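Local structure of capsid Protein (Unidentified, 4DMI) at residues 73-78 against 147-152; 83-88 against 163-168; 102-107 against 114-119. The protein probably builds the protein shell of a phage, assembling as a pentamer of five copies that is consistent with a capsid building block. All coordinates share one frame; numbering follows the deposited sequence.

Interaction 1: residues 73-78 against 147-152; sequences NTTTTI and TLQARS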
loop_
_atom_site.group_PDB
_atom_site.type_symbol
_atom_site.label_atom_id
_atom_site.label_comp_id
_atom_site.label_asym_id
_atom_site.label_seq_id
_atom_site.Cartn_x
_atom_site.Cartn_y
_atom_site.Cartn_z
ATOM N N ASN B 73 4.988 25.566 20.361
ATOM C CA ASN B 73 4.574 26.215 21.608
ATOM C C ASN B 73 3.171 26.836 21.520
ATOM O O ASN B 73 2.929 27.957 21.990
ATOM C CB ASN B 73 5.613 27.252 22.042
ATOM C CG ASN B 73 5.549 27.568 23.527
ATOM O OD1 ASN B 73 5.011 26.798 24.326
ATOM N ND2 ASN B 73 6.109 28.709 23.903
ATOM N N THR B 74 2.248 26.096 20.909
ATOM C CA THR B 74 0.854 26.520 20.806
ATOM C C THR B 74 -0.016 25.337 20.391
ATOM O O THR B 74 0.493 24.271 20.038
ATOM C CB THR B 74 0.686 27.686 19.799
ATOM O OG1 THR B 74 -0.608 28.289 19.961
ATOM C CG2 THR B 74 0.864 27.199 18.363
ATOM N N THR B 75 -1.327 25.516 20.469
ATOM C CA THR B 75 -2.262 24.534 19.953
ATOM C C THR B 75 -2.954 25.131 18.746
ATOM O O THR B 75 -3.543 26.213 18.838
ATOM C CB THR B 75 -3.320 24.157 20.999
ATOM O OG1 THR B 75 -2.670 23.656 22.176
ATOM C CG2 THR B 75 -4.258 23.096 20.436
ATOM N N THR B 76 -2.892 24.424 17.621
ATOM C CA THR B 76 -3.396 24.941 16.358
ATOM C C THR B 76 -4.427 24.008 15.741
ATOM O O THR B 76 -4.165 22.837 15.519
ATOM C CB THR B 76 -2.243 25.191 15.381
ATOM O OG1 THR B 76 -1.426 26.249 15.897
ATOM C CG2 THR B 76 -2.767 25.586 14.001
ATOM N N THR B 77 -5.615 24.535 15.473
ATOM C CA THR B 77 -6.644 23.749 14.804
ATOM C C THR B 77 -6.320 23.434 13.352
ATOM O O THR B 77 -5.938 24.313 12.577
ATOM C CB THR B 77 -7.999 24.452 14.903
ATOM O OG1 THR B 77 -8.370 24.515 16.282
ATOM C CG2 THR B 77 -9.064 23.687 14.134
ATOM N N ILE B 78 -6.464 22.164 12.989
ATOM C CA ILE B 78 -6.340 21.740 11.605
ATOM C C ILE B 78 -7.710 21.726 10.941
ATOM O O ILE B 78 -7.883 22.251 9.834
ATOM C CB ILE B 78 -5.665 20.358 11.523
ATOM C CG1 ILE B 78 -4.260 20.460 12.110
ATOM C CG2 ILE B 78 -5.674 19.837 10.077
ATOM C CD1 ILE B 78 -3.575 19.116 12.316
ATOM N N THR B 147 -12.737 18.370 17.016
ATOM C CA THR B 147 -11.641 19.193 16.496
ATOM C C THR B 147 -10.411 18.321 16.294
ATOM O O THR B 147 -10.071 17.527 17.163
ATOM C CB THR B 147 -11.296 20.330 17.473
ATOM O OG1 THR B 147 -12.447 21.170 17.667
ATOM C CG2 THR B 147 -10.124 21.169 16.965
ATOM N N LEU B 148 -9.760 18.459 15.142
ATOM C CA LEU B 148 -8.472 17.830 14.869
ATOM C C LEU B 148 -7.433 18.928 15.017
ATOM O O LEU B 148 -7.572 20.002 14.416
ATOM C CB LEU B 148 -8.447 17.272 13.449
ATOM C CG LEU B 148 -7.121 16.738 12.909
ATOM C CD1 LEU B 148 -6.681 15.489 13.665
ATOM C CD2 LEU B 148 -7.272 16.469 11.422
ATOM N N GLN B 149 -6.401 18.681 15.819
ATOM C CA GLN B 149 -5.425 19.730 16.125
ATOM C C GLN B 149 -3.987 19.232 16.243
ATOM O O GLN B 149 -3.728 18.047 16.460
ATOM C CB GLN B 149 -5.843 20.475 17.407
ATOM C CG GLN B 149 -5.776 19.602 18.660
ATOM C CD GLN B 149 -6.426 20.235 19.887
ATOM O OE1 GLN B 149 -7.247 21.148 19.779
ATOM N NE2 GLN B 149 -6.046 19.753 21.065
ATOM N N ALA B 150 -3.055 20.159 16.063
ATOM C CA ALA B 150 -1.636 19.913 16.292
ATOM C C ALA B 150 -1.276 20.697 17.541
ATOM O O ALA B 150 -1.661 21.860 17.687
ATOM C CB ALA B 150 -0.837 20.406 15.119
ATOM N N ARG B 151 -0.533 20.079 18.443
ATOM C CA ARG B 151 -0.162 20.755 19.673
ATOM C C ARG B 151 1.300 20.514 20.028
ATOM O O ARG B 151 1.763 19.369 20.064
ATOM C CB ARG B 151 -1.065 20.296 20.822
ATOM C CG ARG B 151 -0.741 20.946 22.157
ATOM C CD ARG B 151 -1.805 20.629 23.196
ATOM N NE ARG B 151 -1.877 19.200 23.498
ATOM C CZ ARG B 151 -1.192 18.607 24.471
ATOM N NH1 ARG B 151 -0.373 19.312 25.243
ATOM N NH2 ARG B 151 -1.332 17.308 24.677
ATOM N N SER B 152 2.021 21.605 20.268
ATOM C CA SER B 152 3.366 21.579 20.829
ATOM C C SER B 152 3.353 22.396 22.108
ATOM O O SER B 152 2.850 23.529 22.115
ATOM C CB SER B 152 4.367 22.199 19.860
ATOM O OG SER B 152 5.513 22.659 20.568
HETATM O O HOH W 1 -7.102 23.733 18.643
#
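Residues 73-78 and 147-152 pair as antiparallel strands of the large beta sheet, partly open to solvent, with a threonine-rich strand of four Thr in a row laid against the better buried strand 147-152. Thr76 and Ala150 form the hydrogen-bonded pair at the middle: Thr76 N gives Ala150 O a nearly straight bond of 2.8 Å, and Ala150 N returns one to Thr76 O. At the far end Ile78 N reaches Leu148 O, and its side chain turns in toward strand 147-152, where CG2 meets Leu148 CD2 at 4.0 Å and CD1 lies 4.1 Å from Ala150 CB. Thr75 OG1 sits 3.3 Å from Arg151 CD, the two side chains running side by side, while Thr75 CG2, anti to its own N, touches the amide of Gln149. A water joins Thr77 OG1 to Gln149 OE1, 2.8 Å from each. The polar ends of Gln149 and Arg151 both go on to Glu105 of the next strand, the latter as a salt bridge. Ser152 OG accepts from Asn73 N at 3.0 Å and is also bonded to Val157 O. Hydrocarbon contacts thus gather round Ile78, Leu148 and Ala150, while the face of Thr75, Thr77, Gln149 and Arg151 is polar, held by water and charge.

Interaction 2: residues 83-88 against 163-168; sequences GFYKVV and ARQIAD
Phe84 and Lys86 on one strand, and Ala163 on the other, bury the most surface in this antiparallel contact. The Phe84 ring presents its edge to Asp168 O, which lies in the ring plane 3.2 Å from CD1, and the same CD1 is 4.0 Å from Ala167 CB; Leu57 of a second subunit packs on both Phe84 and Ala167. The backbone of Phe84 is gripped as well. Its N donates to Ala167 O, and its O takes a bond of 2.7 Å from Ile166 N and a weak one from Ala167 N. Ala167 O has a second donor, Gln165 NE2, arriving from the opposite face of the carbonyl plane. Lys86 rests its CB on Ile166 CG1 at 3.8 Å, after which the extended chain leads away. Ala163 CB nestles 3.2 Å from Lys86 O and 3.9 Å from Val87 CB. On the face shared with Val87 and Ala163, Gln165 crosses Tyr85 obliquely: CG, anti to the backbone N (chi1 -161°), stands over one face of the ring, 4.0 Å from its centroid, in a CH-pi contact offset toward the rim. Tyr85 OH is bonded to Thr81 O and takes a further bond from a water at its edge. Two successive residues, Ile166 and Ala167, facing the single Phe84 make a classic beta bulge, set here in an antiparallel pair of the large sheet beside the subunit interface.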
loop_
_atom_site.group_PDB
_atom_site.type_symbol
_atom_site.label_atom_id
_atom_site.label_comp_id
_atom_site.label_asym_id
_atom_site.label_seq_id
_atom_site.Cartn_x
_atom_site.Cartn_y
_atom_site.Cartn_z
ATOM N N GLY B 83 -16.357 15.962 8.520
ATOM C CA GLY B 83 -15.861 15.484 7.246
ATOM C C GLY B 83 -14.716 14.510 7.412
ATOM O O GLY B 83 -14.315 14.188 8.537
ATOM N N PHE B 84 -14.189 14.040 6.286
ATOM C CA PHE B 84 -13.017 13.164 6.282
ATOM C C PHE B 84 -11.798 13.970 5.872
ATOM O O PHE B 84 -11.829 14.685 4.869
ATOM C CB PHE B 84 -13.204 12.006 5.291
ATOM C CG PHE B 84 -14.271 11.017 5.686
ATOM C CD1 PHE B 84 -15.604 11.271 5.408
ATOM C CD2 PHE B 84 -13.928 9.811 6.297
ATOM C CE1 PHE B 84 -16.598 10.352 5.769
ATOM C CE2 PHE B 84 -14.913 8.896 6.651
ATOM C CZ PHE B 84 -16.248 9.168 6.381
ATOM N N TYR B 85 -10.715 13.820 6.624
ATOM C CA TYR B 85 -9.498 14.587 6.399
ATOM C C TYR B 85 -8.285 13.691 6.325
ATOM O O TYR B 85 -8.099 12.815 7.170
ATOM C CB TYR B 85 -9.299 15.601 7.532
ATOM C CG TYR B 85 -10.402 16.632 7.636
ATOM C CD1 TYR B 85 -11.559 16.362 8.362
ATOM C CD2 TYR B 85 -10.293 17.864 7.010
ATOM C CE1 TYR B 85 -12.579 17.299 8.467
ATOM C CE2 TYR B 85 -11.317 18.813 7.105
ATOM C CZ TYR B 85 -12.450 18.516 7.834
ATOM O OH TYR B 85 -13.471 19.431 7.952
ATOM N N LYS B 86 -7.442 13.913 5.320
ATOM C CA LYS B 86 -6.135 13.270 5.261
ATOM C C LYS B 86 -5.164 14.230 5.923
ATOM O O LYS B 86 -5.177 15.419 5.659
ATOM C CB LYS B 86 -5.724 13.021 3.812
ATOM C CG LYS B 86 -4.255 12.651 3.650
ATOM C CD LYS B 86 -3.932 12.330 2.190
ATOM C CE LYS B 86 -2.515 11.803 2.059
ATOM N NZ LYS B 86 -2.242 11.236 0.715
ATOM N N VAL B 87 -4.332 13.720 6.842
ATOM C CA VAL B 87 -3.348 14.556 7.521
ATOM C C VAL B 87 -2.017 13.818 7.600
ATOM O O VAL B 87 -1.941 12.688 8.088
ATOM C CB VAL B 87 -3.844 15.002 8.929
ATOM C CG1 VAL B 87 -4.259 13.812 9.777
ATOM C CG2 VAL B 87 -2.782 15.821 9.632
ATOM N N VAL B 88 -0.977 14.452 7.070
ATOM C CA VAL B 88 0.329 13.827 6.942
ATOM C C VAL B 88 1.411 14.799 7.363
ATOM O O VAL B 88 1.307 16.003 7.150
ATOM C CB VAL B 88 0.595 13.361 5.498
ATOM C CG1 VAL B 88 -0.389 12.317 5.091
ATOM C CG2 VAL B 88 0.513 14.513 4.534
ATOM N N ALA B 163 -2.759 18.927 5.537
ATOM C CA ALA B 163 -4.000 18.182 5.562
ATOM C C ALA B 163 -4.930 18.717 4.501
ATOM O O ALA B 163 -4.745 19.823 3.996
ATOM C CB ALA B 163 -4.676 18.272 6.953
ATOM N N ARG B 164 -5.932 17.930 4.146
ATOM C CA ARG B 164 -7.032 18.440 3.332
ATOM C C ARG B 164 -8.292 17.647 3.562
ATOM O O ARG B 164 -8.252 16.500 4.020
ATOM C CB ARG B 164 -6.685 18.477 1.830
ATOM C CG ARG B 164 -6.453 17.113 1.178
ATOM C CD ARG B 164 -6.715 17.199 -0.342
ATOM N NE ARG B 164 -8.158 17.151 -0.582
ATOM C CZ ARG B 164 -8.728 16.736 -1.706
ATOM N NH1 ARG B 164 -7.974 16.398 -2.764
ATOM N NH2 ARG B 164 -10.052 16.671 -1.779
ATOM N N GLN B 165 -9.414 18.269 3.246
ATOM C CA GLN B 165 -10.693 17.586 3.356
ATOM C C GLN B 165 -10.866 16.710 2.120
ATOM O O GLN B 165 -10.841 17.210 0.983
ATOM C CB GLN B 165 -11.857 18.561 3.493
ATOM C CG GLN B 165 -13.088 17.853 4.075
ATOM C CD GLN B 165 -14.311 18.729 4.194
ATOM O OE1 GLN B 165 -14.236 19.954 4.092
ATOM N NE2 GLN B 165 -15.459 18.095 4.398
ATOM N N ILE B 166 -11.057 15.414 2.351
ATOM C CA ILE B 166 -11.184 14.426 1.283
ATOM C C ILE B 166 -12.649 14.190 0.905
ATOM O O ILE B 166 -12.974 13.959 -0.265
ATOM C CB ILE B 166 -10.506 13.083 1.696
ATOM C CG1 ILE B 166 -9.011 13.282 1.970
ATOM C CG2 ILE B 166 -10.723 11.994 0.641
ATOM C CD1 ILE B 166 -8.196 13.746 0.747
ATOM N N ALA B 167 -13.543 14.252 1.891
ATOM C CA ALA B 167 -14.957 13.996 1.635
ATOM C C ALA B 167 -15.814 14.691 2.675
ATOM O O ALA B 167 -15.325 15.029 3.752
ATOM C CB ALA B 167 -15.232 12.483 1.649
ATOM N N ASP B 168 -17.089 14.914 2.369
ATOM C CA ASP B 168 -17.990 15.387 3.409
ATOM C C ASP B 168 -18.351 14.249 4.357
ATOM O O ASP B 168 -17.934 13.105 4.155
ATOM C CB ASP B 168 -19.221 16.137 2.843
ATOM C CG ASP B 168 -20.204 15.237 2.096
ATOM O OD1 ASP B 168 -20.189 14.006 2.266
ATOM O OD2 ASP B 168 -21.042 15.783 1.344
HETATM O O HOH W 2 -13.171 22.059 6.654
#

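Interaction 3: residues 102-107 against 114-119; sequences AVIEVT and ILANNR
Ile104 and Ala116 meet across the hairpin of strands 102-107 and 112-121 as a bump against a flat: the branched CB of Ile104 sits 4.0 Å over the Ala116 methyl, and its CG1 lies close to the same carbon. CG1 points anti to the carbonyl carbon (chi1 -66°), on the face where Phe136 touches both residues. Beside it, Val106 CG1 fits against the fork of Leu115, 4.1 Å from CD2 and nearly as close to CD1, while Leu63 and Thr66 of a second subunit pack on Val106 and Leu115 respectively. On the other face Val103 CG1 and Ile114 CG2 touch at 4.0 Å, their side chains crossing at about a right angle. A classic beta bulge lies in the middle of this fit. Leu115 and Ala116 both face Ile104, whose O accepts a bond of 2.8 Å from Leu115 N and a weak one from Ala116 N; Ile104 N donates back to a lone pair of Ala116 O. At the open end the Asn118 side chain turns in toward Ala102, and its OD1 takes a straight N-H bond of 2.9 Å from Ala102 N, which lies well above the amide plane. Asn118 ND2 bonds to Ser92 O and Ala100 O, so this buried amide is spent on backbone groups. The chemistry is therefore hydrocarbon packing on both faces, with backbone bonds between and one asparagine tying the strand end.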
loop_
_atom_site.group_PDB
_atom_site.type_symbol
_atom_site.label_atom_id
_atom_site.label_comp_id
_atom_site.label_asym_id
_atom_site.label_seq_id
_atom_site.Cartn_x
_atom_site.Cartn_y
_atom_site.Cartn_z
ATOM N N ALA B 102 4.819 17.058 21.357
ATOM C CA ALA B 102 4.412 17.451 20.012
ATOM C C ALA B 102 3.517 16.353 19.467
ATOM O O ALA B 102 3.978 15.230 19.223
ATOM C CB ALA B 102 5.621 17.633 19.125
ATOM N N VAL B 103 2.232 16.653 19.313
ATOM C CA VAL B 103 1.257 15.621 18.981
ATOM C C VAL B 103 0.233 16.069 17.959
ATOM O O VAL B 103 0.005 17.274 17.758
ATOM C CB VAL B 103 0.481 15.126 20.234
ATOM C CG1 VAL B 103 1.417 14.443 21.233
ATOM C CG2 VAL B 103 -0.282 16.271 20.899
ATOM N N ILE B 104 -0.377 15.087 17.304
ATOM C CA ILE B 104 -1.641 15.288 16.608
ATOM C C ILE B 104 -2.691 14.667 17.501
ATOM O O ILE B 104 -2.534 13.546 17.978
ATOM C CB ILE B 104 -1.664 14.558 15.250
ATOM C CG1 ILE B 104 -0.637 15.185 14.296
ATOM C CG2 ILE B 104 -3.065 14.598 14.634
ATOM C CD1 ILE B 104 -1.060 16.557 13.710
ATOM N N GLU B 105 -3.787 15.393 17.750
ATOM C CA GLU B 105 -4.858 14.849 18.577
ATOM C C GLU B 105 -6.242 15.279 18.120
ATOM O O GLU B 105 -6.424 16.325 17.492
ATOM C CB GLU B 105 -4.655 15.214 20.051
ATOM C CG GLU B 105 -4.703 16.704 20.327
ATOM C CD GLU B 105 -4.112 17.060 21.673
ATOM O OE1 GLU B 105 -3.542 16.152 22.312
ATOM O OE2 GLU B 105 -4.224 18.240 22.086
ATOM N N VAL B 106 -7.228 14.448 18.458
ATOM C CA VAL B 106 -8.623 14.753 18.174
ATOM C C VAL B 106 -9.337 14.908 19.514
ATOM O O VAL B 106 -9.018 14.214 20.476
ATOM C CB VAL B 106 -9.283 13.679 17.275
ATOM C CG1 VAL B 106 -9.183 12.289 17.889
ATOM C CG2 VAL B 106 -10.735 14.039 16.980
ATOM N N THR B 107 -10.264 15.859 19.588
ATOM C CA THR B 107 -10.932 16.183 20.845
ATOM C C THR B 107 -12.334 16.697 20.593
ATOM O O THR B 107 -12.623 17.229 19.521
ATOM C CB THR B 107 -10.146 17.265 21.630
ATOM O OG1 THR B 107 -10.745 17.472 22.916
ATOM C CG2 THR B 107 -10.134 18.594 20.874
ATOM N N ILE B 114 -4.661 11.124 21.483
ATOM C CA ILE B 114 -3.472 11.366 20.678
ATOM C C ILE B 114 -3.424 10.386 19.513
ATOM O O ILE B 114 -3.505 9.167 19.713
ATOM C CB ILE B 114 -2.208 11.224 21.535
ATOM C CG1 ILE B 114 -2.179 12.350 22.583
ATOM C CG2 ILE B 114 -0.943 11.229 20.670
ATOM C CD1 ILE B 114 -1.113 12.145 23.666
ATOM N N LEU B 115 -3.305 10.916 18.297
ATOM C CA LEU B 115 -3.239 10.075 17.098
ATOM C C LEU B 115 -1.804 9.893 16.603
ATOM O O LEU B 115 -1.510 8.953 15.864
ATOM C CB LEU B 115 -4.097 10.663 15.974
ATOM C CG LEU B 115 -5.563 10.903 16.314
ATOM C CD1 LEU B 115 -6.281 11.393 15.059
ATOM C CD2 LEU B 115 -6.209 9.626 16.872
ATOM N N ALA B 116 -0.908 10.783 17.022
ATOM C CA ALA B 116 0.516 10.697 16.702
ATOM C C ALA B 116 1.297 11.269 17.873
ATOM O O ALA B 116 1.044 12.400 18.285
ATOM C CB ALA B 116 0.830 11.454 15.415
ATOM N N ASN B 117 2.216 10.474 18.424
ATOM C CA ASN B 117 2.913 10.794 19.673
ATOM C C ASN B 117 4.430 10.901 19.465
ATOM O O ASN B 117 5.033 10.038 18.810
ATOM C CB ASN B 117 2.583 9.698 20.703
ATOM C CG ASN B 117 2.922 10.092 22.129
ATOM O OD1 ASN B 117 3.823 10.901 22.383
ATOM N ND2 ASN B 117 2.203 9.499 23.076
ATOM N N ASN B 118 5.056 11.955 19.995
ATOM C CA ASN B 118 6.487 12.173 19.758
ATOM C C ASN B 118 7.437 11.612 20.818
ATOM O O ASN B 118 8.642 11.508 20.572
ATOM C CB ASN B 118 6.790 13.664 19.622
ATOM C CG ASN B 118 6.711 14.390 20.951
ATOM O OD1 ASN B 118 5.718 14.273 21.686
ATOM N ND2 ASN B 118 7.773 15.106 21.290
ATOM N N ARG B 119 6.919 11.294 22.007
ATOM C CA ARG B 119 7.794 10.984 23.143
ATOM C C ARG B 119 8.031 9.483 23.215
ATOM O O ARG B 119 7.434 8.766 24.021
ATOM C CB ARG B 119 7.210 11.536 24.455
ATOM C CG ARG B 119 7.254 13.065 24.530
ATOM C CD ARG B 119 6.821 13.578 25.896
ATOM N NE ARG B 119 5.415 13.292 26.165
ATOM C CZ ARG B 119 4.805 13.571 27.313
ATOM N NH1 ARG B 119 5.486 14.132 28.310
ATOM N NH2 ARG B 119 3.518 13.289 27.467
#

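Overall arrangement
All three contacts belong to the same large sheet, but they hold different parts of it. Interactions 1 and 3 are neighbours, centres 9 Å apart, because strands 147-152 and 102-107 lie side by side; residues 102-107 therefore have a partner on each side, and Glu105 carries charge across from the hairpin. Interaction 2 lies nearest the centre of the chain and meets interaction 1 where Ile78 CG2 packs on Ala163 CB at 3.6 Å. Interactions 2 and 3 are buried, bulged and touched by a second subunit. Interaction 1 is more exposed, is regular over its central pairs, meets no other chain, and uses threonines and water instead.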